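Local coordinates for uncharacterized protein (Pseudomonas aeruginosa UCBPP-PA14, PDB 3FD9), which acts as a transcriptional anti-activator of the type III secretion regulon, probably by disrupting self-association and DNA binding of the activator ExsA, at residues A34-M39 with E67-I72; Q55-R60 with I100-L105; V127-Q132 with E170-L175; Q237-L240 with N244-Q247. One frame throughout, in Å; residues are numbered along the deposited sequence.

Interaction 1 (A34-M39 with E67-I72); sequences ALLQRM and EEVRQI
Leu36 and Val69 meet where helix 30-39 and helix 66-76 run side by side in the same direction, a parallel pair within the all-helical N-terminal part of the chain. The local axes diverge by just 9° and stand 11.1 Å apart, a spacing that leaves room for branched aliphatic side chains between the backbones. Leu36 supplies the main bump. Its CG stands anti to the carbonyl carbon (chi1 -64°), and the CD2 methyl lodges between the two ridges made by Val69 and Ile72, one turn apart. Val69 returns the fit: its CG1 enters the notch between the neighbouring side chains of Leu35 and Leu36, lying 4.2 Å from Leu35 CD2. Leucine suits the reaching role because its branch lies one bond farther out, whereas the beta-branched valine and isoleucine make stout walls close to their helix. All four side chains are buried. Leu73 also packs on Leu36, while Leu48 and Trp53 press on Ile72, bringing in the helices 42-50 and 52-60; Leu35 in turn packs on Ile100 of the second subunit. The Leu36 CD2 methyl ends 4.0 Å from Val69 CG1 and 4.1 Å from Ile72 CG2.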
loop_
_atom_site.group_PDB
_atom_site.type_symbol
_atom_site.label_atom_id
_atom_site.label_comp_id
_atom_site.label_asym_id
_atom_site.label_seq_id
_atom_site.Cartn_x
_atom_site.Cartn_y
_atom_site.Cartn_z
ATOM N N ALA A 34 5.884 3.233 13.000
ATOM C CA ALA A 34 6.309 4.353 13.829
ATOM C C ALA A 34 6.269 4.000 15.306
ATOM O O ALA A 34 7.112 4.442 16.085
ATOM C CB ALA A 34 5.448 5.589 13.553
ATOM N N LEU A 35 5.277 3.210 15.694
ATOM C CA LEU A 35 5.115 2.856 17.092
ATOM C C LEU A 35 6.211 1.878 17.468
ATOM O O LEU A 35 6.842 1.995 18.519
ATOM C CB LEU A 35 3.746 2.233 17.317
ATOM C CG LEU A 35 3.484 1.661 18.708
ATOM C CD1 LEU A 35 3.725 2.696 19.798
ATOM C CD2 LEU A 35 2.065 1.101 18.776
ATOM N N LEU A 36 6.435 0.912 16.585
ATOM C CA LEU A 36 7.477 -0.076 16.776
ATOM C C LEU A 36 8.845 0.587 16.854
ATOM O O LEU A 36 9.659 0.216 17.688
ATOM C CB LEU A 36 7.449 -1.110 15.653
ATOM C CG LEU A 36 6.184 -1.962 15.575
ATOM C CD1 LEU A 36 6.177 -2.797 14.313
ATOM C CD2 LEU A 36 6.059 -2.836 16.807
ATOM N N GLN A 37 9.095 1.573 16.003
ATOM C CA GLN A 37 10.394 2.226 15.996
ATOM C C GLN A 37 10.648 2.948 17.302
ATOM O O GLN A 37 11.775 3.013 17.776
ATOM C CB GLN A 37 10.531 3.177 14.816
ATOM C CG GLN A 37 10.941 2.461 13.548
ATOM C CD GLN A 37 10.991 3.365 12.332
ATOM O OE1 GLN A 37 10.338 4.416 12.286
ATOM N NE2 GLN A 37 11.768 2.955 11.328
ATOM N N ARG A 38 9.594 3.480 17.900
ATOM C CA ARG A 38 9.735 4.233 19.141
ATOM C C ARG A 38 9.968 3.295 20.323
ATOM O O ARG A 38 10.723 3.622 21.250
ATOM C CB ARG A 38 8.497 5.103 19.369
ATOM C CG ARG A 38 8.455 5.774 20.707
ATOM C CD ARG A 38 9.612 6.753 20.864
ATOM N NE ARG A 38 9.553 7.865 19.922
ATOM C CZ ARG A 38 10.461 8.834 19.855
ATOM N NH1 ARG A 38 11.500 8.828 20.675
ATOM N NH2 ARG A 38 10.335 9.814 18.971
HETATM N N MSE A 39 9.322 2.131 20.286
HETATM C CA MSE A 39 9.284 1.255 21.449
HETATM C C MSE A 39 10.423 0.238 21.471
HETATM O O MSE A 39 10.918 -0.143 22.538
HETATM C CB MSE A 39 7.936 0.541 21.529
HETATM C CG MSE A 39 6.767 1.483 21.574
HETATM SE SE MSE A 39 6.937 2.802 23.014
HETATM C CE MSE A 39 5.966 4.266 22.190
ATOM N N GLU A 67 -3.117 -6.898 17.805
ATOM C CA GLU A 67 -2.581 -7.932 18.680
ATOM C C GLU A 67 -1.169 -8.338 18.275
ATOM O O GLU A 67 -0.294 -8.500 19.125
ATOM C CB GLU A 67 -3.509 -9.148 18.707
ATOM C CG GLU A 67 -3.106 -10.229 19.703
ATOM C CD GLU A 67 -2.981 -9.713 21.130
ATOM O OE1 GLU A 67 -3.449 -8.591 21.405
ATOM O OE2 GLU A 67 -2.411 -10.435 21.976
ATOM N N GLU A 68 -0.947 -8.496 16.978
ATOM C CA GLU A 68 0.381 -8.815 16.495
ATOM C C GLU A 68 1.359 -7.749 16.962
ATOM O O GLU A 68 2.451 -8.064 17.427
ATOM C CB GLU A 68 0.402 -8.945 14.976
ATOM C CG GLU A 68 -0.210 -10.231 14.454
ATOM C CD GLU A 68 -1.697 -10.345 14.758
ATOM O OE1 GLU A 68 -2.459 -9.376 14.486
ATOM O OE2 GLU A 68 -2.101 -11.417 15.264
ATOM N N VAL A 69 0.975 -6.485 16.858
ATOM C CA VAL A 69 1.848 -5.429 17.354
ATOM C C VAL A 69 2.093 -5.578 18.859
ATOM O O VAL A 69 3.245 -5.554 19.306
ATOM C CB VAL A 69 1.317 -4.021 17.053
ATOM C CG1 VAL A 69 2.158 -2.989 17.779
ATOM C CG2 VAL A 69 1.329 -3.757 15.563
ATOM N N ARG A 70 1.028 -5.741 19.639
ATOM C CA ARG A 70 1.186 -5.861 21.084
ATOM C C ARG A 70 2.124 -7.013 21.450
ATOM O O ARG A 70 3.045 -6.831 22.253
ATOM C CB ARG A 70 -0.159 -6.026 21.797
ATOM C CG ARG A 70 -0.120 -5.534 23.232
ATOM C CD ARG A 70 -1.352 -5.934 24.035
ATOM N NE ARG A 70 -1.148 -7.161 24.808
ATOM C CZ ARG A 70 -1.863 -8.269 24.651
ATOM N NH1 ARG A 70 -2.839 -8.299 23.756
ATOM N NH2 ARG A 70 -1.614 -9.339 25.394
ATOM N N GLN A 71 1.890 -8.182 20.854
ATOM C CA GLN A 71 2.696 -9.367 21.126
ATOM C C GLN A 71 4.165 -9.131 20.832
ATOM O O GLN A 71 5.036 -9.554 21.589
ATOM C CB GLN A 71 2.193 -10.568 20.332
ATOM C CG GLN A 71 0.961 -11.232 20.942
ATOM C CD GLN A 71 1.228 -11.832 22.317
ATOM O OE1 GLN A 71 2.179 -12.603 22.500
ATOM N NE2 GLN A 71 0.386 -11.484 23.291
ATOM N N ILE A 72 4.444 -8.450 19.729
ATOM C CA ILE A 72 5.812 -8.066 19.416
ATOM C C ILE A 72 6.414 -7.296 20.585
ATOM O O ILE A 72 7.453 -7.679 21.117
ATOM C CB ILE A 72 5.873 -7.197 18.155
ATOM C CG1 ILE A 72 5.522 -8.035 16.933
ATOM C CG2 ILE A 72 7.253 -6.589 18.003
ATOM C CD1 ILE A 72 5.378 -7.245 15.667
#

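Interaction 2 (Q55-R60 with I100-L105); sequences QQRLAR and IDWVLL
Arg60, on the last turn of helix 52-60, comes nearest to Asp101 of helix 96-115 where the two local axes cross almost perpendicularly, at 83° and 11.2 Å apart. The second helix is widened here by a pi-type turn, marked by the backbone bond from Leu105 N to Ile100 O. Two waters bridge the gap. One donates both to Arg60 O (3.0 Å) and to Asp101 OD1 (2.8 Å); the other accepts from Arg60 NH1 and donates to Trp102 O, at 2.7 Å. Arginine fits because its long, extended chain spans the distance: CD lies 3.7 Å from Asp101 O, and NH1 reaches Trp102 CD1 at 3.7 Å. The guanidinium presents its edge to that carbon, its plane at 90° to the indole, while Gln56 CG covers one face and should limit its tilting. NH2 has a separate partner, Leu245 O. Arg57 bends at chi3 (70°) to bring NH1 to the indole's edge, 3.9 Å from CZ2, yet its main polar partner is Asp89. Asp101 also forms a salt bridge with Arg31 of the third subunit. Buried near the centre of the chain, this is a water-mediated crossing of near-orthogonal helices, one with a pi bulge, in a mainly helical fold.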
loop_
_atom_site.group_PDB
_atom_site.type_symbol
_atom_site.label_atom_id
_atom_site.label_comp_id
_atom_site.label_asym_id
_atom_site.label_seq_id
_atom_site.Cartn_x
_atom_site.Cartn_y
_atom_site.Cartn_z
ATOM N N GLN A 55 8.859 -13.330 9.033
ATOM C CA GLN A 55 9.208 -13.715 7.669
ATOM C C GLN A 55 8.101 -14.555 7.031
ATOM O O GLN A 55 7.843 -14.463 5.833
ATOM C CB GLN A 55 10.520 -14.500 7.657
ATOM C CG GLN A 55 11.745 -13.685 8.018
ATOM C CD GLN A 55 12.157 -12.750 6.910
ATOM O OE1 GLN A 55 11.718 -12.888 5.763
ATOM N NE2 GLN A 55 13.008 -11.784 7.243
ATOM N N GLN A 56 7.468 -15.386 7.851
ATOM C CA GLN A 56 6.371 -16.237 7.428
ATOM C C GLN A 56 5.177 -15.372 7.056
ATOM O O GLN A 56 4.557 -15.564 6.010
ATOM C CB GLN A 56 6.012 -17.198 8.566
ATOM C CG GLN A 56 4.786 -18.087 8.353
ATOM C CD GLN A 56 4.677 -19.191 9.413
ATOM O OE1 GLN A 56 5.483 -20.128 9.441
ATOM N NE2 GLN A 56 3.679 -19.080 10.288
ATOM N N ARG A 57 4.862 -14.403 7.909
ATOM C CA ARG A 57 3.768 -13.487 7.624
ATOM C C ARG A 57 4.037 -12.689 6.358
ATOM O O ARG A 57 3.131 -12.493 5.549
ATOM C CB ARG A 57 3.481 -12.576 8.813
ATOM C CG ARG A 57 2.928 -13.344 9.997
ATOM C CD ARG A 57 2.323 -12.439 11.035
ATOM N NE ARG A 57 1.081 -11.837 10.553
ATOM C CZ ARG A 57 -0.125 -12.076 11.060
ATOM N NH1 ARG A 57 -0.269 -12.914 12.082
ATOM N NH2 ARG A 57 -1.185 -11.470 10.546
ATOM N N LEU A 58 5.275 -12.246 6.168
ATOM C CA LEU A 58 5.629 -11.522 4.947
ATOM C C LEU A 58 5.337 -12.360 3.697
ATOM O O LEU A 58 4.587 -11.939 2.806
ATOM C CB LEU A 58 7.096 -11.091 4.968
ATOM C CG LEU A 58 7.642 -10.434 3.692
ATOM C CD1 LEU A 58 6.823 -9.238 3.286
ATOM C CD2 LEU A 58 9.107 -10.029 3.871
ATOM N N ALA A 59 5.922 -13.551 3.647
ATOM C CA ALA A 59 5.744 -14.454 2.515
ATOM C C ALA A 59 4.266 -14.750 2.224
ATOM O O ALA A 59 3.876 -14.965 1.076
ATOM C CB ALA A 59 6.500 -15.743 2.758
ATOM N N ARG A 60 3.445 -14.752 3.265
ATOM C CA ARG A 60 2.053 -15.140 3.121
ATOM C C ARG A 60 1.151 -13.930 2.900
ATOM O O ARG A 60 -0.031 -14.082 2.588
ATOM C CB ARG A 60 1.604 -15.959 4.336
ATOM C CG ARG A 60 2.414 -17.250 4.494
ATOM C CD ARG A 60 2.016 -18.055 5.721
ATOM N NE ARG A 60 2.724 -19.335 5.770
ATOM C CZ ARG A 60 2.563 -20.240 6.734
ATOM N NH1 ARG A 60 1.722 -20.003 7.729
ATOM N NH2 ARG A 60 3.234 -21.379 6.705
ATOM N N ILE A 100 -7.130 -21.208 4.709
ATOM C CA ILE A 100 -6.423 -21.134 3.441
ATOM C C ILE A 100 -5.012 -20.603 3.602
ATOM O O ILE A 100 -4.073 -21.121 3.010
ATOM C CB ILE A 100 -7.158 -20.218 2.448
ATOM C CG1 ILE A 100 -8.475 -20.853 1.996
ATOM C CG2 ILE A 100 -6.281 -19.925 1.253
ATOM C CD1 ILE A 100 -9.410 -19.871 1.300
ATOM N N ASP A 101 -4.865 -19.550 4.391
ATOM C CA ASP A 101 -3.601 -18.840 4.452
ATOM C C ASP A 101 -2.618 -19.514 5.380
ATOM O O ASP A 101 -1.409 -19.333 5.246
ATOM C CB ASP A 101 -3.827 -17.411 4.920
ATOM C CG ASP A 101 -4.491 -16.563 3.871
ATOM O OD1 ASP A 101 -4.125 -16.697 2.678
ATOM O OD2 ASP A 101 -5.376 -15.760 4.240
ATOM N N TRP A 102 -3.146 -20.278 6.329
ATOM C CA TRP A 102 -2.322 -20.899 7.344
ATOM C C TRP A 102 -2.106 -22.382 7.093
ATOM O O TRP A 102 -1.170 -22.970 7.610
ATOM C CB TRP A 102 -2.905 -20.657 8.740
ATOM C CG TRP A 102 -2.281 -19.468 9.429
ATOM C CD1 TRP A 102 -1.078 -19.434 10.086
ATOM C CD2 TRP A 102 -2.817 -18.142 9.517
ATOM N NE1 TRP A 102 -0.837 -18.170 10.572
ATOM C CE2 TRP A 102 -1.887 -17.361 10.236
ATOM C CE3 TRP A 102 -3.991 -17.541 9.059
ATOM C CZ2 TRP A 102 -2.097 -16.016 10.507
ATOM C CZ3 TRP A 102 -4.195 -16.200 9.329
ATOM C CH2 TRP A 102 -3.254 -15.453 10.048
ATOM N N VAL A 103 -2.962 -22.993 6.291
ATOM C CA VAL A 103 -2.837 -24.417 6.044
ATOM C C VAL A 103 -2.752 -24.719 4.553
ATOM O O VAL A 103 -1.685 -25.031 4.041
ATOM C CB VAL A 103 -4.008 -25.206 6.666
ATOM C CG1 VAL A 103 -3.814 -26.693 6.456
ATOM C CG2 VAL A 103 -4.117 -24.908 8.135
ATOM N N LEU A 104 -3.875 -24.615 3.856
ATOM C CA LEU A 104 -3.957 -25.101 2.488
ATOM C C LEU A 104 -2.845 -24.591 1.580
ATOM O O LEU A 104 -2.207 -25.378 0.881
ATOM C CB LEU A 104 -5.322 -24.794 1.887
ATOM C CG LEU A 104 -6.532 -25.333 2.657
ATOM C CD1 LEU A 104 -7.803 -25.067 1.855
ATOM C CD2 LEU A 104 -6.384 -26.808 2.960
ATOM N N LEU A 105 -2.604 -23.286 1.586
ATOM C CA LEU A 105 -1.578 -22.713 0.719
ATOM C C LEU A 105 -0.143 -23.112 1.101
ATOM O O LEU A 105 0.640 -23.520 0.242
ATOM C CB LEU A 105 -1.717 -21.191 0.649
ATOM C CG LEU A 105 -2.909 -20.672 -0.141
ATOM C CD1 LEU A 105 -2.756 -19.190 -0.362
ATOM C CD2 LEU A 105 -3.048 -21.389 -1.481
HETATM O O HOH W 1 -1.464 -16.563 1.792
HETATM O O HOH W 2 0.954 -22.112 9.131
#

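Interaction 3 (V127-Q132 with E170-L175); sequences VELETQ and EQVAEL
Leu129 turns its CG anti to the carbonyl carbon (chi1 -84°), sending its forked end across to Gln171 and Val172, while Val172 (chi1 165°) places CG2 anti to its own carbonyl carbon and against that leucine. The Val172 methyl thus lies alongside the leucine stem, CG2 being 3.9 Å from Leu129 CB and also 3.9 Å from Leu129 CD1, as the two side chains run antiparallel alongside each other. Gln171 comes in crosswise, at about a right angle to Leu129. Its methylene CG rests 3.8 Å from Leu129 CD1, and the chain, extended beyond CG, carries OE1 to 3.6 Å from Leu129 CD2. Leu175, one turn farther along, adds a looser touch of its CD2 methyl on Leu129 CD1 at 4.3 Å. Leu129 serves three neighbours mainly through CD1, which meets all of them, while CD2 faces the Gln171 amide oxygen; valine offers a compact shoulder near its backbone. The local axes are 10.3 Å apart and 155° from parallel, as expected of the long antiparallel hairpin made by helices 119-147 and 157-189. Arg145 of the second subunit packs over Leu129 and Gln171. Since the leucine has no polar group to offer Gln171 OE1, this meeting of the helices rests on dispersion and the hydrophobic effect, and so gives little directional hold.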
loop_
_atom_site.group_PDB
_atom_site.type_symbol
_atom_site.label_atom_id
_atom_site.label_comp_id
_atom_site.label_asym_id
_atom_site.label_seq_id
_atom_site.Cartn_x
_atom_site.Cartn_y
_atom_site.Cartn_z
ATOM N N VAL A 127 10.108 -14.045 -9.528
ATOM C CA VAL A 127 9.853 -12.803 -8.821
ATOM C C VAL A 127 11.001 -11.826 -9.033
ATOM O O VAL A 127 10.780 -10.660 -9.358
ATOM C CB VAL A 127 9.652 -13.038 -7.319
ATOM C CG1 VAL A 127 9.530 -11.706 -6.589
ATOM C CG2 VAL A 127 8.412 -13.895 -7.078
ATOM N N GLU A 128 12.227 -12.306 -8.863
ATOM C CA GLU A 128 13.398 -11.454 -9.031
ATOM C C GLU A 128 13.610 -11.106 -10.494
ATOM O O GLU A 128 14.183 -10.065 -10.823
ATOM C CB GLU A 128 14.640 -12.131 -8.459
ATOM C CG GLU A 128 14.609 -12.257 -6.949
ATOM C CD GLU A 128 15.751 -13.097 -6.410
ATOM O OE1 GLU A 128 16.800 -13.191 -7.089
ATOM O OE2 GLU A 128 15.598 -13.661 -5.303
ATOM N N LEU A 129 13.148 -11.989 -11.370
ATOM C CA LEU A 129 13.266 -11.769 -12.803
ATOM C C LEU A 129 12.236 -10.755 -13.274
ATOM O O LEU A 129 12.471 -10.021 -14.231
ATOM C CB LEU A 129 13.105 -13.083 -13.567
ATOM C CG LEU A 129 14.368 -13.931 -13.686
ATOM C CD1 LEU A 129 14.176 -15.024 -14.720
ATOM C CD2 LEU A 129 15.535 -13.043 -14.062
ATOM N N GLU A 130 11.093 -10.722 -12.599
ATOM C CA GLU A 130 10.044 -9.770 -12.917
ATOM C C GLU A 130 10.511 -8.379 -12.502
ATOM O O GLU A 130 10.437 -7.426 -13.276
ATOM C CB GLU A 130 8.758 -10.141 -12.178
ATOM C CG GLU A 130 7.477 -9.744 -12.905
ATOM C CD GLU A 130 7.116 -10.704 -14.034
ATOM O OE1 GLU A 130 6.774 -10.225 -15.139
ATOM O OE2 GLU A 130 7.178 -11.935 -13.816
ATOM N N THR A 131 10.999 -8.277 -11.271
ATOM C CA THR A 131 11.603 -7.051 -10.760
ATOM C C THR A 131 12.681 -6.494 -11.696
ATOM O O THR A 131 12.628 -5.331 -12.085
ATOM C CB THR A 131 12.239 -7.300 -9.382
ATOM O OG1 THR A 131 11.234 -7.753 -8.468
ATOM C CG2 THR A 131 12.887 -6.028 -8.848
ATOM N N GLN A 132 13.665 -7.317 -12.037
ATOM C CA GLN A 132 14.718 -6.904 -12.956
ATOM C C GLN A 132 14.104 -6.410 -14.254
ATOM O O GLN A 132 14.606 -5.478 -14.880
ATOM C CB GLN A 132 15.674 -8.067 -13.242
ATOM C CG GLN A 132 16.564 -7.883 -14.481
ATOM C CD GLN A 132 17.721 -6.915 -14.256
ATOM O OE1 GLN A 132 17.780 -6.217 -13.241
ATOM N NE2 GLN A 132 18.652 -6.875 -15.206
ATOM N N GLU A 170 14.263 -14.177 -21.989
ATOM C CA GLU A 170 14.545 -15.558 -22.364
ATOM C C GLU A 170 14.395 -16.475 -21.165
ATOM O O GLU A 170 13.710 -17.493 -21.233
ATOM C CB GLU A 170 15.961 -15.699 -22.930
ATOM C CG GLU A 170 16.349 -14.655 -23.969
ATOM C CD GLU A 170 15.665 -14.855 -25.312
ATOM O OE1 GLU A 170 14.581 -15.479 -25.351
ATOM O OE2 GLU A 170 16.215 -14.379 -26.332
ATOM N N GLN A 171 15.045 -16.114 -20.064
ATOM C CA GLN A 171 15.031 -16.963 -18.884
ATOM C C GLN A 171 13.654 -17.046 -18.252
ATOM O O GLN A 171 13.294 -18.066 -17.678
ATOM C CB GLN A 171 16.087 -16.535 -17.863
ATOM C CG GLN A 171 16.352 -15.050 -17.788
ATOM C CD GLN A 171 17.760 -14.753 -17.301
ATOM O OE1 GLN A 171 18.003 -13.751 -16.624
ATOM N NE2 GLN A 171 18.698 -15.633 -17.640
ATOM N N VAL A 172 12.874 -15.978 -18.357
ATOM C CA VAL A 172 11.495 -16.043 -17.902
ATOM C C VAL A 172 10.767 -17.127 -18.700
ATOM O O VAL A 172 10.062 -17.963 -18.132
ATOM C CB VAL A 172 10.769 -14.682 -18.028
ATOM C CG1 VAL A 172 9.265 -14.860 -17.910
ATOM C CG2 VAL A 172 11.262 -13.721 -16.966
ATOM N N ALA A 173 10.960 -17.125 -20.015
ATOM C CA ALA A 173 10.346 -18.128 -20.875
ATOM C C ALA A 173 10.712 -19.535 -20.425
ATOM O O ALA A 173 9.861 -20.426 -20.406
ATOM C CB ALA A 173 10.760 -17.914 -22.320
ATOM N N GLU A 174 11.979 -19.731 -20.071
ATOM C CA GLU A 174 12.453 -21.035 -19.623
ATOM C C GLU A 174 11.824 -21.417 -18.289
ATOM O O GLU A 174 11.158 -22.447 -18.181
ATOM C CB GLU A 174 13.978 -21.056 -19.512
ATOM C CG GLU A 174 14.510 -22.253 -18.740
ATOM C CD GLU A 174 16.028 -22.311 -18.710
ATOM O OE1 GLU A 174 16.675 -21.648 -19.552
ATOM O OE2 GLU A 174 16.577 -23.026 -17.841
ATOM N N LEU A 175 12.048 -20.586 -17.276
ATOM C CA LEU A 175 11.440 -20.796 -15.968
ATOM C C LEU A 175 9.948 -21.092 -16.104
ATOM O O LEU A 175 9.462 -22.119 -15.630
ATOM C CB LEU A 175 11.649 -19.575 -15.074
ATOM C CG LEU A 175 12.943 -19.481 -14.264
ATOM C CD1 LEU A 175 13.106 -20.710 -13.382
ATOM C CD2 LEU A 175 14.150 -19.309 -15.169
#

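Interaction 4 (Q237-L240 with N244-Q247); sequences QAWL and NLCQ
Leu240 and Leu245 are joined first through their backbones: Leu245 N donates to Leu240 O at 2.8 Å with a nearly straight N-H...O angle of 163°, the donor standing above the carbonyl plane. The chain can fold back so sharply because Asn244 has a positive phi (62°), a left-handed conformation that asparagine tolerates better than most residues; Asn244 N completes the pattern by bonding to His241 O.

Apolar contacts follow the same reversal. The two leucine side chains stand roughly perpendicular, with Leu240 CD2 4.0 Å from Leu245 CD1. That Leu245 methyl also approaches Trp239 CZ3 at 4.2 Å, the two side chains extending next to one another in one direction. Cys246 adds a small, polarisable group that fits close to the helix: its SG lies 3.8 Å from Leu240 CB. Phe252 covers Leu240 and Cys246 from the C-terminal strand, and Trp110 meets the Trp239 ring edge-to-face.

Cys246 SG also comes close to a backbone oxygen, 3.7 Å from Gln237 O. Of the polar side chains, Gln237 bends at chi2 (-88°) back toward Cys246 and donates NE2 to Asp250 O; Gln247 leads away and gives NE2 to Gln56 OE1 of helix 52-60.

Together, the backbone bond from Leu245, the residue after C-prime, back to Leu240, the left-handed C-prime asparagine and the leucine pair closing over the turn form a classic Schellman motif, here ending helix 232-241 before the chain runs on to strand 251-253.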
loop_
_atom_site.group_PDB
_atom_site.type_symbol
_atom_site.label_atom_id
_atom_site.label_comp_id
_atom_site.label_asym_id
_atom_site.label_seq_id
_atom_site.Cartn_x
_atom_site.Cartn_y
_atom_site.Cartn_z
ATOM N N GLN A 237 -1.390 -28.969 14.019
ATOM C CA GLN A 237 -0.320 -28.059 14.418
ATOM C C GLN A 237 1.003 -28.802 14.340
ATOM O O GLN A 237 1.938 -28.345 13.694
ATOM C CB GLN A 237 -0.554 -27.507 15.828
ATOM C CG GLN A 237 0.264 -26.265 16.159
ATOM C CD GLN A 237 1.632 -26.605 16.734
ATOM O OE1 GLN A 237 1.918 -27.765 17.044
ATOM N NE2 GLN A 237 2.476 -25.593 16.892
ATOM N N ALA A 238 1.061 -29.967 14.975
ATOM C CA ALA A 238 2.273 -30.781 15.015
ATOM C C ALA A 238 2.741 -31.173 13.620
ATOM O O ALA A 238 3.935 -31.182 13.342
ATOM C CB ALA A 238 2.039 -32.020 15.848
ATOM N N TRP A 239 1.796 -31.512 12.751
ATOM C CA TRP A 239 2.130 -31.939 11.400
ATOM C C TRP A 239 2.828 -30.812 10.658
ATOM O O TRP A 239 3.868 -31.017 10.037
ATOM C CB TRP A 239 0.872 -32.349 10.642
ATOM C CG TRP A 239 1.151 -33.100 9.390
ATOM C CD1 TRP A 239 1.311 -34.444 9.268
ATOM C CD2 TRP A 239 1.284 -32.560 8.069
ATOM N NE1 TRP A 239 1.549 -34.778 7.959
ATOM C CE2 TRP A 239 1.534 -33.639 7.200
ATOM C CE3 TRP A 239 1.222 -31.269 7.536
ATOM C CZ2 TRP A 239 1.724 -33.471 5.835
ATOM C CZ3 TRP A 239 1.412 -31.103 6.176
ATOM C CH2 TRP A 239 1.659 -32.199 5.342
ATOM N N LEU A 240 2.249 -29.618 10.730
ATOM C CA LEU A 240 2.776 -28.464 10.017
ATOM C C LEU A 240 4.130 -28.113 10.580
ATOM O O LEU A 240 5.074 -27.837 9.845
ATOM C CB LEU A 240 1.842 -27.267 10.176
ATOM C CG LEU A 240 0.444 -27.392 9.579
ATOM C CD1 LEU A 240 -0.399 -26.173 9.942
ATOM C CD2 LEU A 240 0.536 -27.557 8.082
ATOM N N ASN A 244 8.056 -27.377 9.217
ATOM C CA ASN A 244 8.417 -25.977 9.134
ATOM C C ASN A 244 7.356 -25.168 8.386
ATOM O O ASN A 244 7.678 -24.224 7.661
ATOM C CB ASN A 244 9.771 -25.848 8.444
ATOM C CG ASN A 244 10.398 -24.495 8.646
ATOM O OD1 ASN A 244 10.387 -23.952 9.755
ATOM N ND2 ASN A 244 10.954 -23.934 7.572
ATOM N N LEU A 245 6.090 -25.543 8.567
ATOM C CA LEU A 245 4.986 -24.800 7.961
ATOM C C LEU A 245 4.248 -23.975 8.999
ATOM O O LEU A 245 3.258 -23.317 8.692
ATOM C CB LEU A 245 4.018 -25.722 7.223
ATOM C CG LEU A 245 4.662 -26.621 6.172
ATOM C CD1 LEU A 245 3.624 -27.586 5.610
ATOM C CD2 LEU A 245 5.324 -25.819 5.059
ATOM N N CYS A 246 4.723 -24.011 10.235
ATOM C CA CYS A 246 4.257 -23.057 11.231
ATOM C C CYS A 246 5.284 -22.899 12.343
ATOM O O CYS A 246 6.347 -23.532 12.322
ATOM C CB CYS A 246 2.883 -23.438 11.778
ATOM S SG CYS A 246 2.888 -24.824 12.911
ATOM N N GLN A 247 4.969 -22.039 13.305
ATOM C CA GLN A 247 5.918 -21.695 14.355
ATOM C C GLN A 247 5.647 -22.549 15.570
ATOM O O GLN A 247 4.565 -23.113 15.705
ATOM C CB GLN A 247 5.821 -20.212 14.712
ATOM C CG GLN A 247 6.122 -19.301 13.544
ATOM C CD GLN A 247 7.391 -19.702 12.817
ATOM O OE1 GLN A 247 8.487 -19.582 13.354
ATOM N NE2 GLN A 247 7.249 -20.174 11.586
#

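Interactions 2 and 4 form one continuous region, their centres 11 Å apart: Arg60 NH2 lies 2.8 Å from Leu245 O, and Gln56 OE1 is 2.8 Å from Gln247 NE2, so the Schellman turn and the residues that follow it are held against helix 52-60. Interaction 1 touches interaction 2 through Glu68 CG and Arg57 NH1, 3.6 Å apart, helices 52-60 and 66-76 being consecutive. Interaction 3 stands away on the hairpin, its centre 36 Å from that of interaction 1 and on the other side of the chain's centre, although both meet the second subunit. Interaction 2 instead reaches the third subunit, whereas no other subunit touches interaction 4.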